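Local coordinates for putative capsular polysaccharide biosynthesis protein (Streptococcus pneumoniae serotype 4, PDB 6EWJ) that acts as an essential aminotransferase of teichoic acid biosynthesis, probably transferring an amino group to a sugar with pyridoxal phosphate as cofactor, at the interface of chains A and B. Residues are numbered along the deposited sequence; one frame, centred on the assembly and turned at random. Chains: chain A/B, Putative capsular polysaccharide biosynthesis protein.

Contact 1: the interface of chains A and B. Residues chain A 17, 202-203, 208, 210-211; chain B 36-37, 263, 265, 267, 269.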
ATOM      1  N   PRO A  17      17.058 -13.092   4.112  1.00 28.93           N
ATOM      2  CA  PRO A  17      17.482 -11.909   3.413  1.00 28.42           C
ATOM      3  C   PRO A  17      19.005 -11.773   3.421  1.00 28.89           C
ATOM      4  O   PRO A  17      19.664 -12.221   4.362  1.00 29.19           O
ATOM      5  CB  PRO A  17      16.816 -10.789   4.238  1.00 28.78           C
ATOM      6  CG  PRO A  17      16.869 -11.292   5.626  1.00 29.37           C
ATOM      7  CD  PRO A  17      16.607 -12.782   5.486  1.00 29.30           C
ATOM      8  N   HIS A 202       9.974  -7.974  -2.717  1.00 18.43           N
ATOM      9  CA  HIS A 202       9.613  -8.571  -1.434  1.00 18.69           C
ATOM     10  C   HIS A 202      10.815  -9.201  -0.736  1.00 19.28           C
ATOM     11  O   HIS A 202      11.813  -9.601  -1.429  1.00 20.51           O
ATOM     12  CB  HIS A 202       8.485  -9.591  -1.651  1.00 18.33           C
ATOM     13  CG  HIS A 202       7.993 -10.218  -0.388  1.00 18.63           C
ATOM     14  ND1 HIS A 202       8.477 -11.420   0.086  1.00 19.42           N
ATOM     15  CD2 HIS A 202       7.053  -9.823   0.492  1.00 19.07           C
ATOM     16  CE1 HIS A 202       7.866 -11.724   1.221  1.00 19.67           C
ATOM     17  NE2 HIS A 202       7.015 -10.754   1.504  1.00 19.13           N
ATOM     18  N   ALA A 203      10.777  -9.259   0.600  1.00 19.40           N
ATOM     19  CA  ALA A 203      11.867  -9.847   1.438  1.00 20.23           C
ATOM     20  C   ALA A 203      12.554 -11.107   0.906  1.00 20.87           C
ATOM     21  O   ALA A 203      13.739 -11.312   1.137  1.00 22.37           O
ATOM     22  CB  ALA A 203      11.373 -10.102   2.854  1.00 20.72           C
ATOM     23  N   THR A 208      15.774  -7.092  -2.978  1.00 20.61           N
ATOM     24  CA  THR A 208      14.805  -6.840  -1.955  1.00 20.41           C
ATOM     25  C   THR A 208      14.849  -5.433  -1.386  1.00 20.81           C
ATOM     26  O   THR A 208      15.911  -4.840  -1.175  1.00 21.62           O
ATOM     27  CB  THR A 208      14.865  -7.883  -0.816  1.00 20.40           C
ATOM     28  OG1 THR A 208      13.668  -7.779  -0.045  1.00 20.56           O
ATOM     29  CG2 THR A 208      16.043  -7.699   0.066  1.00 21.23           C
ATOM     30  N   ALA A 210      12.613  -5.358   1.307  1.00 21.94           N
ATOM     31  CA  ALA A 210      11.715  -5.924   2.343  1.00 21.75           C
ATOM     32  C   ALA A 210      10.237  -5.997   1.864  1.00 21.22           C
ATOM     33  O   ALA A 210       9.622  -7.076   1.835  1.00 20.97           O
ATOM     34  CB  ALA A 210      11.822  -5.185   3.663  1.00 22.02           C
ATOM     35  N   GLU A 211       9.665  -4.851   1.530  1.00 19.63           N
ATOM     36  CA  GLU A 211       8.446  -4.803   0.729  1.00 18.70           C
ATOM     37  C   GLU A 211       8.681  -3.759  -0.368  1.00 18.22           C
ATOM     38  O   GLU A 211       9.198  -2.678  -0.112  1.00 18.22           O
ATOM     39  CB  GLU A 211       7.197  -4.447   1.572  1.00 18.49           C
ATOM     40  CG  GLU A 211       6.810  -5.487   2.634  1.00 19.15           C
ATOM     41  CD  GLU A 211       6.153  -6.747   2.083  1.00 19.09           C
ATOM     42  OE1 GLU A 211       5.826  -6.813   0.869  1.00 18.71           O
ATOM     43  OE2 GLU A 211       5.957  -7.694   2.872  1.00 20.42           O
TER
ATOM     44  N   ILE B  36      12.769  -8.833   7.994  1.00 29.88           N
ATOM     45  CA  ILE B  36      12.726  -7.456   7.495  1.00 27.84           C
ATOM     46  C   ILE B  36      11.342  -6.976   7.062  1.00 26.41           C
ATOM     47  O   ILE B  36      11.128  -5.773   6.984  1.00 24.55           O
ATOM     48  CB  ILE B  36      13.784  -7.145   6.394  1.00 27.66           C
ATOM     49  CG1 ILE B  36      13.640  -8.120   5.187  1.00 27.63           C
ATOM     50  CG2 ILE B  36      15.178  -7.212   6.995  1.00 28.29           C
ATOM     51  CD1 ILE B  36      14.473  -7.701   3.988  1.00 27.74           C
ATOM     52  N   THR B  37      10.451  -7.891   6.693  1.00 25.28           N
ATOM     53  CA  THR B  37       9.053  -7.537   6.517  1.00 24.11           C
ATOM     54  C   THR B  37       8.340  -7.836   7.842  1.00 23.65           C
ATOM     55  O   THR B  37       8.969  -7.755   8.896  1.00 23.54           O
ATOM     56  CB  THR B  37       8.409  -8.184   5.247  1.00 24.07           C
ATOM     57  OG1 THR B  37       7.095  -7.636   5.048  1.00 24.31           O
ATOM     58  CG2 THR B  37       8.352  -9.690   5.307  1.00 24.99           C
ATOM     59  N   LYS B 263      -2.653  -6.380  -0.032  1.00 18.87           N
ATOM     60  CA  LYS B 263      -1.266  -6.453   0.303  1.00 19.22           C
ATOM     61  C   LYS B 263      -0.885  -5.149   0.989  1.00 18.48           C
ATOM     62  O   LYS B 263      -0.515  -4.169   0.347  1.00 17.98           O
ATOM     63  CB  LYS B 263      -0.483  -6.668  -1.011  1.00 19.82           C
ATOM     64  CG  LYS B 263       1.014  -6.824  -0.889  1.00 20.29           C
ATOM     65  CD  LYS B 263       1.424  -7.821   0.181  1.00 21.00           C
ATOM     66  CE  LYS B 263       2.954  -7.907   0.288  1.00 21.19           C
ATOM     67  NZ  LYS B 263       3.436  -8.516   1.583  1.00 21.59           N
ATOM     68  N   ASN B 265       0.455  -5.100   4.595  1.00 18.11           N
ATOM     69  CA  ASN B 265       1.108  -5.387   5.876  1.00 18.63           C
ATOM     70  C   ASN B 265       2.201  -4.373   6.201  1.00 18.93           C
ATOM     71  O   ASN B 265       2.725  -3.737   5.276  1.00 18.42           O
ATOM     72  CB  ASN B 265       1.679  -6.787   5.880  1.00 19.48           C
ATOM     73  CG  ASN B 265       2.634  -7.023   4.705  1.00 19.49           C
ATOM     74  OD1 ASN B 265       2.234  -6.863   3.539  1.00 19.22           O
ATOM     75  ND2 ASN B 265       3.854  -7.431   4.985  1.00 19.75           N
ATOM     76  N   THR B 267       5.983  -3.691   7.724  1.00 19.44           N
ATOM     77  CA  THR B 267       7.264  -4.327   7.891  1.00 19.44           C
ATOM     78  C   THR B 267       7.854  -4.025   9.256  1.00 19.40           C
ATOM     79  O   THR B 267       7.536  -3.032   9.876  1.00 18.72           O
ATOM     80  CB  THR B 267       8.290  -3.858   6.858  1.00 19.55           C
ATOM     81  OG1 THR B 267       8.548  -2.461   7.050  1.00 19.07           O
ATOM     82  CG2 THR B 267       7.862  -4.070   5.402  1.00 19.12           C
ATOM     83  N   ILE B 269      10.792  -3.068   9.601  1.00 20.27           N
ATOM     84  CA  ILE B 269      11.572  -1.828   9.387  1.00 20.55           C
ATOM     85  C   ILE B 269      10.749  -0.662   9.923  1.00 20.27           C
ATOM     86  O   ILE B 269      11.209   0.106  10.780  1.00 20.66           O
ATOM     87  CB  ILE B 269      11.944  -1.634   7.907  1.00 19.97           C
ATOM     88  CG1 ILE B 269      12.942  -2.686   7.504  1.00 20.48           C
ATOM     89  CG2 ILE B 269      12.500  -0.245   7.674  1.00 19.84           C
ATOM     90  CD1 ILE B 269      13.162  -2.829   6.005  1.00 20.50           C
TER
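The carboxylate of A:Glu211 pushes across the subunit boundary into a polar clasp of chain B, its chain bent at chi2 (-75°). Oxygen OE2 does most of the work. The hydroxyl OG1 of B:Thr37, swung anti to its own backbone N, comes in at 2.5 Å from OE2 of A:Glu211 on the anti lone pair of that oxygen. From above the carboxylate plane the amide ND2 of B:Asn265 donates a nearly straight bond (169° at H) to OE2 of A:Glu211 at 3.0 Å. B:Lys263 crosses A:Glu211 obliquely, and its ammonium NZ forms a salt bridge of 2.9 Å with OE2. NZ of B:Lys263 also donates to the amide oxygen OD1 of B:Asn265 at 2.8 Å, so the amide uses both ends. Charge and donors gathered here should favour the ionised carboxylate. The aliphatic stem of A:Glu211 slides past B:Thr267 in the opposite direction, its CG against methyl CG2. Alongside, B:Ile36 carries CG1 in the crowded position between its N and carbonyl carbon, setting CD1 3.7 Å from CB of A:Ala210, which also meets CD1 of B:Ile269. The patch joins the segments flanking A:Lys205, the predicted cofactor lysine, to the partner, and so may help shape the active site.

Contact 2: the interface of chains A and B. Residues chain A 333-334, 349, 352, 377; chain B 253-255.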
ATOM      1  N   ARG A 333       5.453 -36.962  -2.920  1.00 27.85           N
ATOM      2  CA  ARG A 333       6.071 -35.609  -2.900  1.00 27.00           C
ATOM      3  C   ARG A 333       5.994 -35.021  -1.514  1.00 27.98           C
ATOM      4  O   ARG A 333       6.979 -34.451  -1.000  1.00 28.54           O
ATOM      5  CB  ARG A 333       5.413 -34.643  -3.898  1.00 25.58           C
ATOM      6  CG  ARG A 333       6.199 -33.309  -4.107  1.00 24.19           C
ATOM      7  CD  ARG A 333       5.925 -32.214  -3.078  1.00 23.75           C
ATOM      8  NE  ARG A 333       4.491 -32.019  -2.930  1.00 23.17           N
ATOM      9  CZ  ARG A 333       3.730 -31.346  -3.775  1.00 22.28           C
ATOM     10  NH1 ARG A 333       4.233 -30.726  -4.828  1.00 21.21           N
ATOM     11  NH2 ARG A 333       2.433 -31.268  -3.524  1.00 22.64           N
ATOM     12  N   ASN A 334       4.822 -35.103  -0.895  1.00 28.87           N
ATOM     13  CA  ASN A 334       4.640 -34.471   0.418  1.00 29.89           C
ATOM     14  C   ASN A 334       5.557 -35.148   1.434  1.00 31.00           C
ATOM     15  O   ASN A 334       6.171 -34.452   2.222  1.00 31.66           O
ATOM     16  CB  ASN A 334       3.167 -34.488   0.861  1.00 30.40           C
ATOM     17  CG  ASN A 334       2.249 -33.693  -0.073  1.00 30.05           C
ATOM     18  OD1 ASN A 334       2.678 -32.855  -0.877  1.00 28.81           O
ATOM     19  ND2 ASN A 334       0.928 -33.958   0.057  1.00 30.96           N
ATOM     20  N   VAL A 349       6.871 -25.320  -2.364  1.00 22.24           N
ATOM     21  CA  VAL A 349       6.123 -25.771  -3.529  1.00 22.07           C
ATOM     22  C   VAL A 349       5.641 -24.544  -4.263  1.00 21.53           C
ATOM     23  O   VAL A 349       4.984 -23.672  -3.678  1.00 21.39           O
ATOM     24  CB  VAL A 349       4.926 -26.723  -3.197  1.00 22.00           C
ATOM     25  CG1 VAL A 349       4.101 -27.016  -4.454  1.00 22.11           C
ATOM     26  CG2 VAL A 349       5.407 -28.003  -2.573  1.00 23.22           C
ATOM     27  N   LYS A 352       0.592 -24.597  -5.919  1.00 23.15           N
ATOM     28  CA  LYS A 352      -0.741 -25.105  -6.067  1.00 23.38           C
ATOM     29  C   LYS A 352      -1.355 -24.365  -7.226  1.00 22.14           C
ATOM     30  O   LYS A 352      -1.264 -23.162  -7.263  1.00 23.08           O
ATOM     31  CB  LYS A 352      -1.583 -24.767  -4.838  1.00 24.15           C
ATOM     32  CG  LYS A 352      -1.268 -25.593  -3.649  1.00 25.25           C
ATOM     33  CD  LYS A 352      -2.399 -25.449  -2.620  1.00 25.74           C
ATOM     34  CE  LYS A 352      -2.207 -26.429  -1.515  1.00 27.07           C
ATOM     35  NZ  LYS A 352      -3.195 -26.187  -0.408  1.00 27.36           N
ATOM     36  N   PHE A 377       2.459 -29.376 -10.575  1.00 20.89           N
ATOM     37  CA  PHE A 377       2.363 -29.216  -9.115  1.00 20.60           C
ATOM     38  C   PHE A 377       2.591 -30.487  -8.343  1.00 21.10           C
ATOM     39  O   PHE A 377       3.329 -30.512  -7.358  1.00 21.48           O
ATOM     40  CB  PHE A 377       0.993 -28.655  -8.747  1.00 20.67           C
ATOM     41  CG  PHE A 377       0.550 -28.969  -7.340  1.00 20.76           C
ATOM     42  CD1 PHE A 377       1.156 -28.338  -6.232  1.00 20.45           C
ATOM     43  CD2 PHE A 377      -0.495 -29.875  -7.102  1.00 21.06           C
ATOM     44  CE1 PHE A 377       0.780 -28.657  -4.932  1.00 20.63           C
ATOM     45  CE2 PHE A 377      -0.859 -30.179  -5.807  1.00 21.36           C
ATOM     46  CZ  PHE A 377      -0.236 -29.549  -4.719  1.00 21.12           C
TER
ATOM     47  N   TRP B 253       4.698 -26.297   3.894  1.00 50.75           N
ATOM     48  CA  TRP B 253       4.515 -25.594   2.620  1.00 47.57           C
ATOM     49  C   TRP B 253       3.040 -25.171   2.404  1.00 45.13           C
ATOM     50  O   TRP B 253       2.775 -24.140   1.826  1.00 43.89           O
ATOM     51  CB  TRP B 253       5.021 -26.452   1.433  1.00 46.92           C
ATOM     52  CG  TRP B 253       4.262 -27.712   1.230  1.00 46.89           C
ATOM     53  CD1 TRP B 253       4.520 -28.920   1.807  1.00 47.70           C
ATOM     54  CD2 TRP B 253       3.093 -27.902   0.424  1.00 45.77           C
ATOM     55  NE1 TRP B 253       3.592 -29.847   1.427  1.00 47.64           N
ATOM     56  CE2 TRP B 253       2.699 -29.254   0.580  1.00 46.59           C
ATOM     57  CE3 TRP B 253       2.320 -27.057  -0.381  1.00 44.35           C
ATOM     58  CZ2 TRP B 253       1.578 -29.782  -0.043  1.00 46.79           C
ATOM     59  CZ3 TRP B 253       1.215 -27.596  -1.029  1.00 44.26           C
ATOM     60  CH2 TRP B 253       0.851 -28.940  -0.851  1.00 46.50           C
ATOM     61  N   GLU B 254       2.081 -25.959   2.882  1.00 42.94           N
ATOM     62  CA  GLU B 254       0.695 -25.783   2.457  1.00 41.04           C
ATOM     63  C   GLU B 254      -0.038 -24.545   3.038  1.00 37.63           C
ATOM     64  O   GLU B 254       0.035 -24.264   4.231  1.00 37.57           O
ATOM     65  CB  GLU B 254      -0.088 -27.077   2.686  1.00 42.86           C
ATOM     66  CG  GLU B 254      -1.282 -27.112   1.804  1.00 44.34           C
ATOM     67  CD  GLU B 254      -2.075 -28.363   1.900  1.00 46.99           C
ATOM     68  OE1 GLU B 254      -1.600 -29.331   2.530  1.00 50.37           O
ATOM     69  OE2 GLU B 254      -3.177 -28.356   1.310  1.00 48.31           O
ATOM     70  N   TYR B 255      -0.735 -23.821   2.161  1.00 34.75           N
ATOM     71  CA  TYR B 255      -1.641 -22.718   2.537  1.00 32.64           C
ATOM     72  C   TYR B 255      -2.808 -22.772   1.604  1.00 30.75           C
ATOM     73  O   TYR B 255      -2.755 -23.430   0.561  1.00 29.80           O
ATOM     74  CB  TYR B 255      -0.984 -21.340   2.456  1.00 32.45           C
ATOM     75  CG  TYR B 255      -0.482 -20.941   1.105  1.00 33.16           C
ATOM     76  CD1 TYR B 255      -1.356 -20.377   0.152  1.00 33.66           C
ATOM     77  CD2 TYR B 255       0.876 -21.076   0.767  1.00 33.95           C
ATOM     78  CE1 TYR B 255      -0.887 -19.955  -1.080  1.00 33.72           C
ATOM     79  CE2 TYR B 255       1.352 -20.662  -0.473  1.00 33.61           C
ATOM     80  CZ  TYR B 255       0.473 -20.110  -1.395  1.00 33.96           C
ATOM     81  OH  TYR B 255       0.906 -19.666  -2.626  1.00 32.76           O
TER
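A chi1 of 64° puts CG of B:Trp253 in the crowded position between its backbone N and carbonyl carbon, and the indole reaches into chain A from there. The chain of A:Lys352 leaves with CG anti to the carbonyl carbon (chi1 -75°) and then runs straight out, crossing the indole at about a right angle with CE 3.6 Å from CZ3 of B:Trp253. The ammonium NZ of A:Lys352 ends in a salt bridge with the carboxylate OE2 of B:Glu254 at 2.8 Å, on the anti lone pair of that oxygen, and also donates to the backbone O of B:Tyr255 at 3.0 Å from above the carbonyl plane. One indole face takes methyl CG2 of A:Val349, offset toward the rim; CB of B:Glu254 lies over the other. At the benzo end, CZ of A:Phe377 approaches CH2 of B:Trp253. The amide oxygen OD1 of A:Asn334 comes 3.4 Å from CZ2 of B:Trp253, held there by A:Arg333, which grips it side-on through NE (2.9 Å from OD1) and NH2. A further bond, from NH1 of A:Arg333 to the backbone O of A:Phe377, ties helix 330-342 to helix 371-378. The indole thus docks where these helices meet the loops of A:Val349 and A:Lys352, while chain B contributes the segment leading into strand 256-257.

Contact 3: the interface of chains A and B. Residues chain A 65, 91-92, 95, 98-99, 360; chain B 238, 260-263.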
ATOM      1  N   THR A  65       2.227  -6.512  -6.293  1.00 16.24           N
ATOM      2  CA  THR A  65       0.804  -6.622  -6.402  1.00 16.55           C
ATOM      3  C   THR A  65       0.200  -5.249  -6.698  1.00 16.43           C
ATOM      4  O   THR A  65      -0.670  -5.152  -7.581  1.00 16.56           O
ATOM      5  CB  THR A  65       0.169  -7.187  -5.105  1.00 16.98           C
ATOM      6  OG1 THR A  65       0.704  -8.471  -4.830  1.00 17.58           O
ATOM      7  CG2 THR A  65      -1.302  -7.357  -5.246  1.00 17.71           C
ATOM      8  N   THR A  91      -1.165 -16.610  -6.364  1.00 19.28           N
ATOM      9  CA  THR A  91      -2.464 -15.953  -6.301  1.00 18.60           C
ATOM     10  C   THR A  91      -2.461 -14.458  -6.736  1.00 19.11           C
ATOM     11  O   THR A  91      -3.427 -13.999  -7.354  1.00 19.54           O
ATOM     12  CB  THR A  91      -3.125 -16.051  -4.903  1.00 18.42           C
ATOM     13  OG1 THR A  91      -4.408 -15.433  -4.958  1.00 17.75           O
ATOM     14  CG2 THR A  91      -2.284 -15.418  -3.801  1.00 17.84           C
ATOM     15  N   ALA A  92      -1.411 -13.719  -6.353  1.00 19.54           N
ATOM     16  CA  ALA A  92      -1.306 -12.301  -6.651  1.00 19.91           C
ATOM     17  C   ALA A  92      -1.377 -11.933  -8.161  1.00 21.37           C
ATOM     18  O   ALA A  92      -1.858 -10.835  -8.482  1.00 22.58           O
ATOM     19  CB  ALA A  92      -0.070 -11.752  -6.034  1.00 19.54           C
ATOM     20  N   SER A  95      -5.494 -12.253  -8.337  1.00 19.20           N
ATOM     21  CA  SER A  95      -6.323 -11.490  -7.418  1.00 19.05           C
ATOM     22  C   SER A  95      -6.537 -10.054  -7.871  1.00 18.52           C
ATOM     23  O   SER A  95      -7.624  -9.510  -7.712  1.00 19.47           O
ATOM     24  CB  SER A  95      -5.698 -11.454  -6.028  1.00 18.72           C
ATOM     25  OG  SER A  95      -4.442 -10.836  -6.046  1.00 17.65           O
ATOM     26  N   THR A  98      -9.536  -9.535 -10.071  1.00 19.97           N
ATOM     27  CA  THR A  98     -10.813  -9.430  -9.353  1.00 20.88           C
ATOM     28  C   THR A  98     -10.901  -8.061  -8.679  1.00 20.99           C
ATOM     29  O   THR A  98     -12.003  -7.498  -8.567  1.00 22.02           O
ATOM     30  CB  THR A  98     -11.036 -10.568  -8.343  1.00 21.09           C
ATOM     31  OG1 THR A  98     -10.097 -10.468  -7.277  1.00 20.95           O
ATOM     32  CG2 THR A  98     -10.880 -11.938  -9.022  1.00 21.40           C
ATOM     33  N   HIS A  99      -9.770  -7.506  -8.253  1.00 20.35           N
ATOM     34  CA  HIS A  99      -9.772  -6.186  -7.633  1.00 20.01           C
ATOM     35  C   HIS A  99     -10.341  -5.095  -8.503  1.00 21.08           C
ATOM     36  O   HIS A  99     -11.090  -4.231  -8.009  1.00 21.28           O
ATOM     37  CB  HIS A  99      -8.398  -5.753  -7.176  1.00 18.89           C
ATOM     38  CG  HIS A  99      -7.843  -6.587  -6.070  1.00 18.53           C
ATOM     39  ND1 HIS A  99      -6.585  -6.376  -5.550  1.00 17.65           N
ATOM     40  CD2 HIS A  99      -8.369  -7.631  -5.379  1.00 18.37           C
ATOM     41  CE1 HIS A  99      -6.345  -7.260  -4.604  1.00 17.48           C
ATOM     42  NE2 HIS A  99      -7.401  -8.066  -4.510  1.00 17.90           N
ATOM     43  N   TYR A 360     -10.641 -19.299  -5.645  1.00 21.76           N
ATOM     44  CA  TYR A 360     -10.868 -19.467  -7.079  1.00 22.44           C
ATOM     45  C   TYR A 360     -11.851 -20.595  -7.364  1.00 24.32           C
ATOM     46  O   TYR A 360     -12.680 -20.508  -8.286  1.00 24.63           O
ATOM     47  CB  TYR A 360      -9.523 -19.638  -7.808  1.00 21.98           C
ATOM     48  CG  TYR A 360      -8.655 -18.415  -7.569  1.00 20.80           C
ATOM     49  CD1 TYR A 360      -9.026 -17.205  -8.065  1.00 21.10           C
ATOM     50  CD2 TYR A 360      -7.528 -18.469  -6.739  1.00 20.38           C
ATOM     51  CE1 TYR A 360      -8.259 -16.053  -7.828  1.00 20.56           C
ATOM     52  CE2 TYR A 360      -6.746 -17.323  -6.483  1.00 20.04           C
ATOM     53  CZ  TYR A 360      -7.106 -16.123  -7.033  1.00 19.99           C
ATOM     54  OH  TYR A 360      -6.387 -14.962  -6.787  1.00 19.26           O
TER
ATOM     55  N   HIS B 238      -3.115 -11.196   1.238  1.00 19.89           N
ATOM     56  CA  HIS B 238      -3.537 -11.971   0.060  1.00 20.18           C
ATOM     57  C   HIS B 238      -4.683 -12.983   0.330  1.00 20.90           C
ATOM     58  O   HIS B 238      -4.955 -13.827  -0.482  1.00 20.92           O
ATOM     59  CB  HIS B 238      -2.339 -12.741  -0.536  1.00 20.54           C
ATOM     60  CG  HIS B 238      -1.256 -11.890  -1.096  1.00 20.15           C
ATOM     61  ND1 HIS B 238      -1.476 -10.983  -2.108  1.00 19.81           N
ATOM     62  CD2 HIS B 238       0.055 -11.777  -0.767  1.00 20.47           C
ATOM     63  CE1 HIS B 238      -0.347 -10.372  -2.395  1.00 19.78           C
ATOM     64  NE2 HIS B 238       0.595 -10.806  -1.581  1.00 19.71           N
ATOM     65  N   PRO B 260      -9.644 -13.383  -2.637  1.00 21.92           N
ATOM     66  CA  PRO B 260      -8.512 -12.745  -3.341  1.00 21.28           C
ATOM     67  C   PRO B 260      -8.228 -11.334  -2.811  1.00 20.15           C
ATOM     68  O   PRO B 260      -8.650 -10.362  -3.424  1.00 19.64           O
ATOM     69  CB  PRO B 260      -8.988 -12.721  -4.810  1.00 21.72           C
ATOM     70  CG  PRO B 260     -10.373 -13.342  -4.814  1.00 22.82           C
ATOM     71  CD  PRO B 260     -10.873 -13.239  -3.422  1.00 22.61           C
ATOM     72  N   ALA B 261      -7.552 -11.271  -1.676  1.00 19.70           N
ATOM     73  CA  ALA B 261      -7.466 -10.065  -0.870  1.00 19.35           C
ATOM     74  C   ALA B 261      -6.184  -9.235  -1.218  1.00 18.99           C
ATOM     75  O   ALA B 261      -5.805  -9.203  -2.367  1.00 18.35           O
ATOM     76  CB  ALA B 261      -7.521 -10.405   0.610  1.00 19.42           C
ATOM     77  N   TYR B 262      -5.618  -8.512  -0.234  1.00 19.10           N
ATOM     78  CA  TYR B 262      -4.823  -7.277  -0.546  1.00 19.53           C
ATOM     79  C   TYR B 262      -3.424  -7.465  -0.027  1.00 19.33           C
ATOM     80  O   TYR B 262      -3.071  -8.549   0.465  1.00 19.40           O
ATOM     81  CB  TYR B 262      -5.572  -6.000   0.007  1.00 20.22           C
ATOM     82  CG  TYR B 262      -6.990  -6.006  -0.495  1.00 21.65           C
ATOM     83  CD1 TYR B 262      -7.324  -5.465  -1.749  1.00 22.49           C
ATOM     84  CD2 TYR B 262      -8.011  -6.665   0.237  1.00 22.82           C
ATOM     85  CE1 TYR B 262      -8.639  -5.599  -2.248  1.00 23.68           C
ATOM     86  CE2 TYR B 262      -9.306  -6.763  -0.246  1.00 23.95           C
ATOM     87  CZ  TYR B 262      -9.613  -6.215  -1.474  1.00 24.25           C
ATOM     88  OH  TYR B 262     -10.929  -6.340  -1.867  1.00 26.42           O
ATOM     89  N   LYS B 263      -2.653  -6.380  -0.032  1.00 18.87           N
ATOM     90  CA  LYS B 263      -1.266  -6.453   0.303  1.00 19.22           C
ATOM     91  C   LYS B 263      -0.885  -5.149   0.989  1.00 18.48           C
ATOM     92  O   LYS B 263      -0.515  -4.169   0.347  1.00 17.98           O
ATOM     93  CB  LYS B 263      -0.483  -6.668  -1.011  1.00 19.82           C
ATOM     94  CG  LYS B 263       1.014  -6.824  -0.889  1.00 20.29           C
ATOM     95  CD  LYS B 263       1.424  -7.821   0.181  1.00 21.00           C
ATOM     96  CE  LYS B 263       2.954  -7.907   0.288  1.00 21.19           C
ATOM     97  NZ  LYS B 263       3.436  -8.516   1.583  1.00 21.59           N
TER
HETATM   98  O   HOH W   1      -3.753 -10.773  -3.616  1.00 12.26           O
HETATM   99  O   HOH W   2      -4.983 -13.354  -3.326  1.00 14.75           O
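Helix 92-99 of chain A, with the start of helix 64-74, faces the loop 260-263 of chain B and the loop residue B:His238, in a dimer of the DegT/DnrJ/EryC1 aminotransferase family. The ring of A:His99 lies stacked on that of B:Tyr262, planes 22° apart and centroids 4.5 Å from each other, with CE1 of the tyrosine over the centre of the imidazole. The two side chains run past one another in opposite directions. Backbone carbonyls meet the imidazole at its edge: NE2 of A:His99 donates to O of B:Pro260 at 2.8 Å; the acceptor lies in the imidazole plane, while NE2 sits above the carbonyl plane of B:Pro260. O of B:Ala261 is 2.9 Å from NE2 of A:His99, a second possible acceptor. CB of B:Pro260 sits 3.7 Å from CB of A:Ser95, with OG1 of A:Thr98 nearby. B:His238 points tip to tip at A:Thr65, which contacts pyridoxal phosphate when the cofactor, absent here, is bound; CE1 of B:His238 lies 3.3 Å from OG1 of A:Thr65. ND1 of B:His238 makes a fairly straight bond (167° at H) to water 1, which also bridges OG of A:Ser95 and O of B:Ala261. Water 2, paired with water 1, joins O of B:His238 to OG1 of A:Thr91, a hydroxyl further fixed by OH of A:Tyr360.

Contact 1 and contact 3 have C-alpha centres about 18 Å apart and share B:Lys263: its ammonium serves contact 1, while its CB lies near A:Thr65 in contact 3. Contact 2 stands about 23 Å from contact 1 and 19 Å from contact 3, yet draws on the same stretch of chain B, residues 253 to 269, which runs through all of them. Their centres lie about 9, 15 and 14 Å from A:Lys205, in order. Because the interface is two-fold, each contact has a twin, and the partner subunit appears to border both predicted active sites, as is usual in this family, consistent with a functional dimer.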